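Local coordinates for protein alginate lyase (Aplysia kurodai, PDB 5GMT) that cleaves the brown-algal polysaccharide alginate as a eukaryotic member of polysaccharide lyase family 14 with specificity for polymannuronate, at residues A13-S18 and N267-T272; D45-S50 and R57-F62; P156-S161 and M231-S236. All coordinates share one frame; numbering follows the deposited sequence.

Overall arrangement
From the N terminus, residues 13-18 carry the first strand of the chain, which pairs with residues 267-272 near its end: interaction 1 thus closes a loop of almost the whole protein, and the other two contacts lie within that span. Interaction 2 comes first, a short hairpin between 45-50 and 57-62. Interaction 3 opens only after it has closed, joining the loop at 156-161 to the one at 231-236, so none of the three cross. Interactions 1 and 2 share a sheet, since strand 58-63 also borders strand 261-272. Interaction 3 sits across the chain's centre from interaction 2, their centres about 36 Å apart, and ties two connecting loops together.

Interaction 1: A13-S18 and N267-T272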
loop_
_atom_site.group_PDB
_atom_site.type_symbol
_atom_site.label_atom_id
_atom_site.label_comp_id
_atom_site.label_asym_id
_atom_site.label_seq_id
_atom_site.Cartn_x
_atom_site.Cartn_y
_atom_site.Cartn_z
ATOM N N ALA A 13 -6.396 11.726 16.614
ATOM C CA ALA A 13 -5.139 11.800 15.875
ATOM C C ALA A 13 -5.135 12.990 14.917
ATOM O O ALA A 13 -6.162 13.335 14.331
ATOM C CB ALA A 13 -4.891 10.494 15.116
ATOM N N THR A 14 -3.974 13.618 14.765
ATOM C CA THR A 14 -3.836 14.789 13.910
ATOM C C THR A 14 -3.719 14.402 12.441
ATOM O O THR A 14 -2.907 13.556 12.092
ATOM C CB THR A 14 -2.596 15.616 14.290
ATOM O OG1 THR A 14 -2.627 15.922 15.689
ATOM C CG2 THR A 14 -2.549 16.908 13.482
ATOM N N THR A 15 -4.521 15.026 11.584
ATOM C CA THR A 15 -4.386 14.830 10.145
ATOM C C THR A 15 -3.306 15.762 9.611
ATOM O O THR A 15 -3.418 16.977 9.745
ATOM C CB THR A 15 -5.722 15.080 9.411
ATOM O OG1 THR A 15 -6.700 14.145 9.875
ATOM C CG2 THR A 15 -5.552 14.912 7.921
ATOM N N VAL A 16 -2.249 15.203 9.027
ATOM C CA VAL A 16 -1.143 16.021 8.544
ATOM C C VAL A 16 -1.215 16.238 7.030
ATOM O O VAL A 16 -0.674 17.210 6.523
ATOM C CB VAL A 16 0.238 15.415 8.926
ATOM C CG1 VAL A 16 0.383 15.367 10.447
ATOM C CG2 VAL A 16 0.419 14.027 8.336
ATOM N N TRP A 17 -1.915 15.352 6.323
ATOM C CA TRP A 17 -2.080 15.474 4.881
ATOM C C TRP A 17 -3.353 14.775 4.426
ATOM O O TRP A 17 -3.728 13.752 4.970
ATOM C CB TRP A 17 -0.859 14.892 4.153
ATOM C CG TRP A 17 -1.004 14.754 2.654
ATOM C CD1 TRP A 17 -0.738 15.704 1.700
ATOM C CD2 TRP A 17 -1.425 13.584 1.946
ATOM N NE1 TRP A 17 -0.982 15.194 0.444
ATOM C CE2 TRP A 17 -1.398 13.893 0.571
ATOM C CE3 TRP A 17 -1.827 12.308 2.342
ATOM C CZ2 TRP A 17 -1.767 12.976 -0.403
ATOM C CZ3 TRP A 17 -2.187 11.399 1.370
ATOM C CH2 TRP A 17 -2.153 11.738 0.015
ATOM N N SER A 18 -4.025 15.349 3.434
ATOM C CA SER A 18 -5.155 14.674 2.808
ATOM C C SER A 18 -5.228 15.034 1.332
ATOM O O SER A 18 -4.657 16.036 0.896
ATOM C CB SER A 18 -6.473 15.031 3.504
ATOM O OG SER A 18 -6.812 16.390 3.287
ATOM N N ASN A 267 -10.180 10.398 -1.461
ATOM C CA ASN A 267 -10.253 10.543 -0.005
ATOM C C ASN A 267 -9.025 9.963 0.726
ATOM O O ASN A 267 -9.165 9.212 1.691
ATOM C CB ASN A 267 -11.540 9.878 0.500
ATOM C CG ASN A 267 -11.918 10.309 1.903
ATOM O OD1 ASN A 267 -11.415 11.315 2.411
ATOM N ND2 ASN A 267 -12.811 9.546 2.544
ATOM N N PHE A 268 -7.836 10.303 0.235
ATOM C CA PHE A 268 -6.579 9.988 0.925
ATOM C C PHE A 268 -6.422 10.801 2.206
ATOM O O PHE A 268 -6.736 11.989 2.231
ATOM C CB PHE A 268 -5.378 10.279 0.021
ATOM C CG PHE A 268 -5.253 9.365 -1.157
ATOM C CD1 PHE A 268 -4.470 8.220 -1.081
ATOM C CD2 PHE A 268 -5.899 9.656 -2.351
ATOM C CE1 PHE A 268 -4.355 7.381 -2.171
ATOM C CE2 PHE A 268 -5.768 8.823 -3.448
ATOM C CZ PHE A 268 -4.986 7.686 -3.357
ATOM N N GLN A 269 -5.903 10.173 3.259
ATOM C CA GLN A 269 -5.563 10.879 4.498
ATOM C C GLN A 269 -4.365 10.229 5.174
ATOM O O GLN A 269 -4.257 9.002 5.205
ATOM C CB GLN A 269 -6.714 10.870 5.502
ATOM C CG GLN A 269 -8.060 11.340 5.025
ATOM C CD GLN A 269 -9.108 11.143 6.107
ATOM O OE1 GLN A 269 -8.897 11.515 7.263
ATOM N NE2 GLN A 269 -10.225 10.530 5.745
ATOM N N ILE A 270 -3.490 11.049 5.741
ATOM C CA ILE A 270 -2.447 10.528 6.607
ATOM C C ILE A 270 -2.558 11.232 7.945
ATOM O O ILE A 270 -2.498 12.469 8.019
ATOM C CB ILE A 270 -1.041 10.712 6.002
ATOM C CG1 ILE A 270 -0.866 9.781 4.799
ATOM C CG2 ILE A 270 0.023 10.407 7.036
ATOM C CD1 ILE A 270 0.478 9.935 4.090
ATOM N N LEU A 271 -2.767 10.441 8.991
ATOM C CA LEU A 271 -2.801 10.946 10.362
ATOM C C LEU A 271 -1.603 10.453 11.146
ATOM O O LEU A 271 -1.015 9.423 10.803
ATOM C CB LEU A 271 -4.082 10.508 11.081
ATOM C CG LEU A 271 -5.401 10.867 10.407
ATOM C CD1 LEU A 271 -5.826 9.751 9.462
ATOM C CD2 LEU A 271 -6.457 11.113 11.476
ATOM N N THR A 272 -1.259 11.174 12.213
ATOM C CA THR A 272 -0.167 10.761 13.086
ATOM C C THR A 272 -0.654 10.639 14.526
ATOM O O THR A 272 -0.647 11.621 15.265
ATOM C CB THR A 272 1.014 11.754 13.042
ATOM O OG1 THR A 272 0.540 13.071 13.352
ATOM C CG2 THR A 272 1.671 11.775 11.664
#
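The indole of Trp17 stacks with the ring of His34, while its benzene-ring atoms come obliquely against the strand 267-272. There CH2 of Trp17 lies 3.5 Å from CB of Phe268, and CE3 of Trp17 sits 3.7 Å from CG1 of Ile270, whose CD1 is just as near. Trp17 and Phe268 run side by side in the same direction, and the Phe268 ring in turn meets Phe35 edge-to-face. CG anti to the backbone N (chi1 170°) sends the indole forward, toward Phe268 on the neighbouring strand, and the indole NE1 donates to the carbonyl of His34. An alanine here would remove the indole and would probably lose its cover over Ile270 and the base of Phe268, along with the stack and hydrogen bond to His34.

The backbones pair antiparallel, but the register slips by one: Val16 and Trp17 both face Ile270, a classic beta bulge. The carbonyl of Ile270 therefore takes two N-H groups, a good bond from Val16 N at 2.9 Å, nearly along the C=O axis, and a weak one from Trp17 N at 3.4 Å. Within the same bulge, Ile270 N returns a nearly straight bond of 2.8 Å to Trp17 O. CG2 of Val16 packs 3.9 Å from CG2 of Ile270, and the Ile270 side chain also touches Met93 and Leu95 of strand 92-102. On the other face, Thr15 OG1 touches CD2 of Leu271 at 3.4 Å.

Trp17 and Ile270 are buried on their face, whereas Thr15, Ser18, Gln269 and Leu271 on the other keep some exposure. The Ile270 carbonyl is shared by two donors of unequal strength, and the indole adds apolar contact to Ile270 and Phe268.

Interaction 2: D45-S50 and R57-F62; sequences DSISTS and RALRIF
Arg57 leaves the backbone with CG anti to N (chi1 180°) and bends at chi3 (-71°), bringing the edge of its guanidinium to the Thr49 hydroxyl; the two side chains cross at about a right angle. Thr49 meets it with OG1 in the crowded position between backbone N and carbonyl carbon. NH1 of Arg57 donates to OG1 of Thr49 at 2.9 Å, near the guanidinium plane. Arg60 is extended to CD and likewise bent at chi3 (78°), so its guanidinium comes obliquely up to Ser48, on the face they share with Ser50. Two waters sit at its edge: one accepts from NE of Arg60 and donates to the carbonyl of Ser46, the other accepts from NH1 and bonds the hydroxyl of Ser50, which also pairs with Lys52 N.

At the far end OG of Ser46 donates to O of Phe62 at 2.7 Å and also bonds Gly76 N. In between, Ser48 N reaches Arg60 O at 2.9 Å and Arg60 N returns to Ser48 O at 2.8 Å. On the Thr49 face, away from Ser48 and Arg60, Ile47 CG2 touches Leu59 CD1 at 3.8 Å, and Ile47 CG1 lies 3.9 Å from Ile61 CD1, with Phe244 of the second sheet against Leu59 and Ile61. This is an antiparallel beta hairpin, its strand 58-63 joined to strand 261-272, in a two-sheet arrangement consistent with the concanavalin-like beta sandwich.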
loop_
_atom_site.group_PDB
_atom_site.type_symbol
_atom_site.label_atom_id
_atom_site.label_comp_id
_atom_site.label_asym_id
_atom_site.label_seq_id
_atom_site.Cartn_x
_atom_site.Cartn_y
_atom_site.Cartn_z
ATOM N N ASP A 45 0.962 6.050 -18.563
ATOM C CA ASP A 45 -0.026 5.565 -19.535
ATOM C C ASP A 45 -1.258 4.902 -18.891
ATOM O O ASP A 45 -2.289 4.742 -19.552
ATOM C CB ASP A 45 0.649 4.609 -20.545
ATOM C CG ASP A 45 1.132 3.293 -19.913
ATOM O OD1 ASP A 45 1.586 2.401 -20.668
ATOM O OD2 ASP A 45 1.049 3.131 -18.682
ATOM N N SER A 46 -1.165 4.537 -17.612
ATOM C CA SER A 46 -2.296 3.962 -16.880
ATOM C C SER A 46 -3.064 4.978 -16.040
ATOM O O SER A 46 -4.110 4.657 -15.471
ATOM C CB SER A 46 -1.813 2.833 -15.962
ATOM O OG SER A 46 -1.684 1.624 -16.680
ATOM N N ILE A 47 -2.558 6.205 -15.961
ATOM C CA ILE A 47 -3.126 7.183 -15.038
ATOM C C ILE A 47 -4.108 8.128 -15.719
ATOM O O ILE A 47 -3.806 8.717 -16.764
ATOM C CB ILE A 47 -2.011 8.006 -14.351
ATOM C CG1 ILE A 47 -1.189 7.077 -13.448
ATOM C CG2 ILE A 47 -2.609 9.180 -13.546
ATOM C CD1 ILE A 47 -0.017 7.754 -12.744
ATOM N N SER A 48 -5.286 8.253 -15.121
ATOM C CA SER A 48 -6.271 9.222 -15.575
ATOM C C SER A 48 -7.152 9.619 -14.395
ATOM O O SER A 48 -6.824 9.334 -13.236
ATOM C CB SER A 48 -7.110 8.648 -16.717
ATOM O OG SER A 48 -7.881 9.674 -17.328
ATOM N N THR A 49 -8.270 10.279 -14.682
ATOM C CA THR A 49 -9.181 10.721 -13.630
ATOM C C THR A 49 -10.612 10.434 -14.051
ATOM O O THR A 49 -10.901 10.371 -15.246
ATOM C CB THR A 49 -9.040 12.224 -13.344
ATOM O OG1 THR A 49 -9.536 12.964 -14.467
ATOM C CG2 THR A 49 -7.585 12.609 -13.083
ATOM N N SER A 50 -11.510 10.274 -13.085
ATOM C CA SER A 50 -12.879 9.893 -13.409
ATOM C C SER A 50 -13.835 10.184 -12.263
ATOM O O SER A 50 -13.500 9.990 -11.089
ATOM C CB SER A 50 -12.944 8.404 -13.777
ATOM O OG SER A 50 -14.274 7.997 -14.072
ATOM N N ARG A 57 -13.725 13.768 -7.981
ATOM C CA ARG A 57 -12.989 13.210 -9.109
ATOM C C ARG A 57 -11.842 12.357 -8.589
ATOM O O ARG A 57 -10.977 12.840 -7.869
ATOM C CB ARG A 57 -12.448 14.309 -10.029
ATOM C CG ARG A 57 -11.665 13.762 -11.223
ATOM C CD ARG A 57 -11.490 14.806 -12.328
ATOM N NE ARG A 57 -12.758 15.059 -13.007
ATOM C CZ ARG A 57 -13.171 14.390 -14.080
ATOM N NH1 ARG A 57 -12.407 13.440 -14.607
ATOM N NH2 ARG A 57 -14.339 14.675 -14.633
ATOM N N ALA A 58 -11.839 11.093 -8.985
ATOM C CA ALA A 58 -10.912 10.112 -8.449
ATOM C C ALA A 58 -9.712 9.874 -9.341
ATOM O O ALA A 58 -9.784 10.007 -10.555
ATOM C CB ALA A 58 -11.638 8.794 -8.220
ATOM N N LEU A 59 -8.613 9.473 -8.719
ATOM C CA LEU A 59 -7.452 8.990 -9.449
ATOM C C LEU A 59 -7.781 7.628 -10.024
ATOM O O LEU A 59 -8.119 6.715 -9.271
ATOM C CB LEU A 59 -6.237 8.910 -8.519
ATOM C CG LEU A 59 -4.981 8.271 -9.098
ATOM C CD1 LEU A 59 -4.450 9.100 -10.252
ATOM C CD2 LEU A 59 -3.928 8.105 -7.985
ATOM N N ARG A 60 -7.716 7.481 -11.348
ATOM C CA ARG A 60 -8.097 6.207 -11.952
ATOM C C ARG A 60 -6.890 5.526 -12.550
ATOM O O ARG A 60 -6.122 6.141 -13.280
ATOM C CB ARG A 60 -9.177 6.386 -13.035
ATOM C CG ARG A 60 -9.808 5.061 -13.473
ATOM C CD ARG A 60 -10.694 5.204 -14.719
ATOM N NE ARG A 60 -9.888 5.286 -15.940
ATOM C CZ ARG A 60 -10.381 5.379 -17.175
ATOM N NH1 ARG A 60 -11.691 5.414 -17.383
ATOM N NH2 ARG A 60 -9.550 5.432 -18.212
ATOM N N ILE A 61 -6.739 4.248 -12.228
ATOM C CA ILE A 61 -5.663 3.434 -12.764
ATOM C C ILE A 61 -6.244 2.337 -13.649
ATOM O O ILE A 61 -7.137 1.593 -13.229
ATOM C CB ILE A 61 -4.822 2.777 -11.638
ATOM C CG1 ILE A 61 -4.370 3.821 -10.608
ATOM C CG2 ILE A 61 -3.646 2.007 -12.246
ATOM C CD1 ILE A 61 -3.491 4.934 -11.179
ATOM N N PHE A 62 -5.712 2.234 -14.863
ATOM C CA PHE A 62 -6.142 1.247 -15.830
ATOM C C PHE A 62 -5.141 0.089 -15.905
ATOM O O PHE A 62 -3.942 0.319 -16.040
ATOM C CB PHE A 62 -6.303 1.913 -17.197
ATOM C CG PHE A 62 -6.463 0.952 -18.330
ATOM C CD1 PHE A 62 -7.500 0.033 -18.329
ATOM C CD2 PHE A 62 -5.596 0.983 -19.408
ATOM C CE1 PHE A 62 -7.672 -0.844 -19.382
ATOM C CE2 PHE A 62 -5.753 0.105 -20.467
ATOM C CZ PHE A 62 -6.794 -0.807 -20.456
HETATM O O HOH W 1 -6.954 5.203 -15.890
HETATM O O HOH W 2 -14.031 5.827 -15.585
#

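Interaction 3: P156-S161 and M231-S236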
loop_
_atom_site.group_PDB
_atom_site.type_symbol
_atom_site.label_atom_id
_atom_site.label_comp_id
_atom_site.label_asym_id
_atom_site.label_seq_id
_atom_site.Cartn_x
_atom_site.Cartn_y
_atom_site.Cartn_z
ATOM N N PRO A 156 12.666 -6.233 7.908
ATOM C CA PRO A 156 13.963 -6.880 8.171
ATOM C C PRO A 156 13.879 -8.399 8.376
ATOM O O PRO A 156 12.864 -8.936 8.813
ATOM C CB PRO A 156 14.439 -6.185 9.449
ATOM C CG PRO A 156 13.850 -4.814 9.352
ATOM C CD PRO A 156 12.491 -5.000 8.697
ATOM N N THR A 157 14.962 -9.100 8.059
ATOM C CA THR A 157 14.937 -10.550 8.183
ATOM C C THR A 157 14.910 -11.022 9.638
ATOM O O THR A 157 14.507 -12.143 9.912
ATOM C CB THR A 157 16.147 -11.195 7.466
ATOM O OG1 THR A 157 17.359 -10.755 8.079
ATOM C CG2 THR A 157 16.165 -10.791 5.999
ATOM N N ASN A 158 15.324 -10.175 10.576
ATOM C CA ASN A 158 15.379 -10.617 11.970
ATOM C C ASN A 158 14.055 -10.373 12.713
ATOM O O ASN A 158 13.953 -9.522 13.591
ATOM C CB ASN A 158 16.553 -9.956 12.712
ATOM C CG ASN A 158 16.473 -8.446 12.739
ATOM O OD1 ASN A 158 16.082 -7.813 11.764
ATOM N ND2 ASN A 158 16.864 -7.852 13.870
ATOM N N GLN A 159 13.042 -11.153 12.366
ATOM C CA GLN A 159 11.767 -11.066 13.056
ATOM C C GLN A 159 11.807 -11.936 14.305
ATOM O O GLN A 159 12.798 -12.619 14.557
ATOM C CB GLN A 159 10.628 -11.496 12.126
ATOM C CG GLN A 159 10.484 -10.609 10.908
ATOM C CD GLN A 159 10.143 -9.166 11.270
ATOM O OE1 GLN A 159 9.297 -8.908 12.132
ATOM N NE2 GLN A 159 10.801 -8.226 10.617
ATOM N N GLU A 160 10.729 -11.917 15.082
ATOM C CA GLU A 160 10.663 -12.682 16.328
ATOM C C GLU A 160 10.821 -14.174 16.078
ATOM O O GLU A 160 10.571 -14.652 14.971
ATOM C CB GLU A 160 9.338 -12.417 17.040
ATOM C CG GLU A 160 8.129 -12.827 16.216
ATOM C CD GLU A 160 6.841 -12.864 17.016
ATOM O OE1 GLU A 160 6.865 -12.562 18.232
ATOM O OE2 GLU A 160 5.803 -13.202 16.422
ATOM N N SER A 161 11.246 -14.914 17.102
ATOM C CA SER A 161 11.354 -16.363 16.960
ATOM C C SER A 161 10.018 -16.964 16.515
ATOM O O SER A 161 8.956 -16.568 16.997
ATOM C CB SER A 161 11.815 -17.009 18.271
ATOM O OG SER A 161 13.086 -16.517 18.643
ATOM N N MET A 231 10.199 -3.453 12.166
ATOM C CA MET A 231 10.303 -2.690 10.925
ATOM C C MET A 231 11.699 -2.104 10.746
ATOM O O MET A 231 12.143 -1.854 9.625
ATOM C CB MET A 231 9.279 -1.551 10.887
ATOM C CG MET A 231 7.834 -1.998 10.743
ATOM S SD MET A 231 7.168 -2.532 12.327
ATOM C CE MET A 231 5.403 -2.299 12.023
ATOM N N ARG A 232 12.384 -1.864 11.858
ATOM C CA ARG A 232 13.668 -1.174 11.791
ATOM C C ARG A 232 14.651 -1.719 12.830
ATOM O O ARG A 232 14.243 -2.263 13.861
ATOM C CB ARG A 232 13.460 0.322 11.995
ATOM C CG ARG A 232 12.761 0.624 13.305
ATOM C CD ARG A 232 12.692 2.105 13.616
ATOM N NE ARG A 232 12.105 2.322 14.935
ATOM C CZ ARG A 232 12.146 3.472 15.592
ATOM N NH1 ARG A 232 12.758 4.525 15.063
ATOM N NH2 ARG A 232 11.591 3.563 16.794
ATOM N N ASN A 233 15.943 -1.573 12.549
ATOM C CA ASN A 233 16.976 -1.985 13.507
ATOM C C ASN A 233 17.806 -0.819 13.996
ATOM O O ASN A 233 18.731 -0.994 14.791
ATOM C CB ASN A 233 17.898 -3.047 12.906
ATOM C CG ASN A 233 17.259 -4.417 12.885
ATOM O OD1 ASN A 233 16.981 -5.000 13.938
ATOM N ND2 ASN A 233 17.025 -4.943 11.692
ATOM N N THR A 234 17.471 0.376 13.536
ATOM C CA THR A 234 18.195 1.551 13.953
ATOM C C THR A 234 17.220 2.695 14.172
ATOM O O THR A 234 16.166 2.756 13.546
ATOM C CB THR A 234 19.281 1.943 12.920
ATOM O OG1 THR A 234 20.041 3.049 13.416
ATOM C CG2 THR A 234 18.662 2.311 11.581
ATOM N N ASN A 235 17.574 3.599 15.076
ATOM C CA ASN A 235 16.659 4.646 15.490
ATOM C C ASN A 235 16.515 5.784 14.501
ATOM O O ASN A 235 15.696 6.662 14.701
ATOM C CB ASN A 235 17.094 5.213 16.841
ATOM C CG ASN A 235 16.609 4.374 17.992
ATOM O OD1 ASN A 235 15.416 4.364 18.300
ATOM N ND2 ASN A 235 17.526 3.648 18.633
ATOM N N SER A 236 17.322 5.795 13.444
ATOM C CA SER A 236 17.226 6.879 12.492
ATOM C C SER A 236 16.125 6.609 11.469
ATOM O O SER A 236 15.791 7.503 10.691
ATOM C CB SER A 236 18.558 7.098 11.773
ATOM O OG SER A 236 18.936 5.922 11.070
#
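Asn158 and Asn233 reach for each other tip to tip, and their terminal amides form a closed pair. ND2 of Asn158 donates to OD1 of Asn233 at 2.9 Å, and ND2 of Asn233 returns the bond to OD1 of Asn158 at 3.0 Å. Both bonds are nearly straight, each hydrogen falls on a carbonyl lone pair, and each acceptor lies close to the plane of the amide that serves it. The two amides are nevertheless twisted by 34°, so the ring of atoms is not quite flat. Asn158 achieves this with CG in the crowded position between backbone N and carbonyl carbon (chi1 60°), whereas CG of Asn233 is anti to its carbonyl carbon (chi1 -77°).

Asn158 is presented by its own turn: it is the centre of an inverse gamma turn, in which Gln159 N makes a weak bond to Thr157 O. The arrangement joins two irregular connections, one following strand 149-154 and the other leading into strand 238-247. The turn is held further by the side chain of Gln159, which folds back so that NE2 donates to O of Pro156 at 2.8 Å, in the plane of the amide and on a lone pair; the same NE2 also bonds the carbonyl of Arg230, while NH1 of Arg230 reaches the carbonyl of Asn158.

Beside the amide pair, the Pro156 ring lies against the opposite backbone. CD of Pro156 comes to 3.3 Å from O of Met231 and CG of Pro156 to 3.4 Å from that oxygen, while CB of Pro156 sits 3.6 Å from ND2 of Asn233. The Met231 side chain points away from this contact, and its backbone N is bonded to OD1 of Asn201.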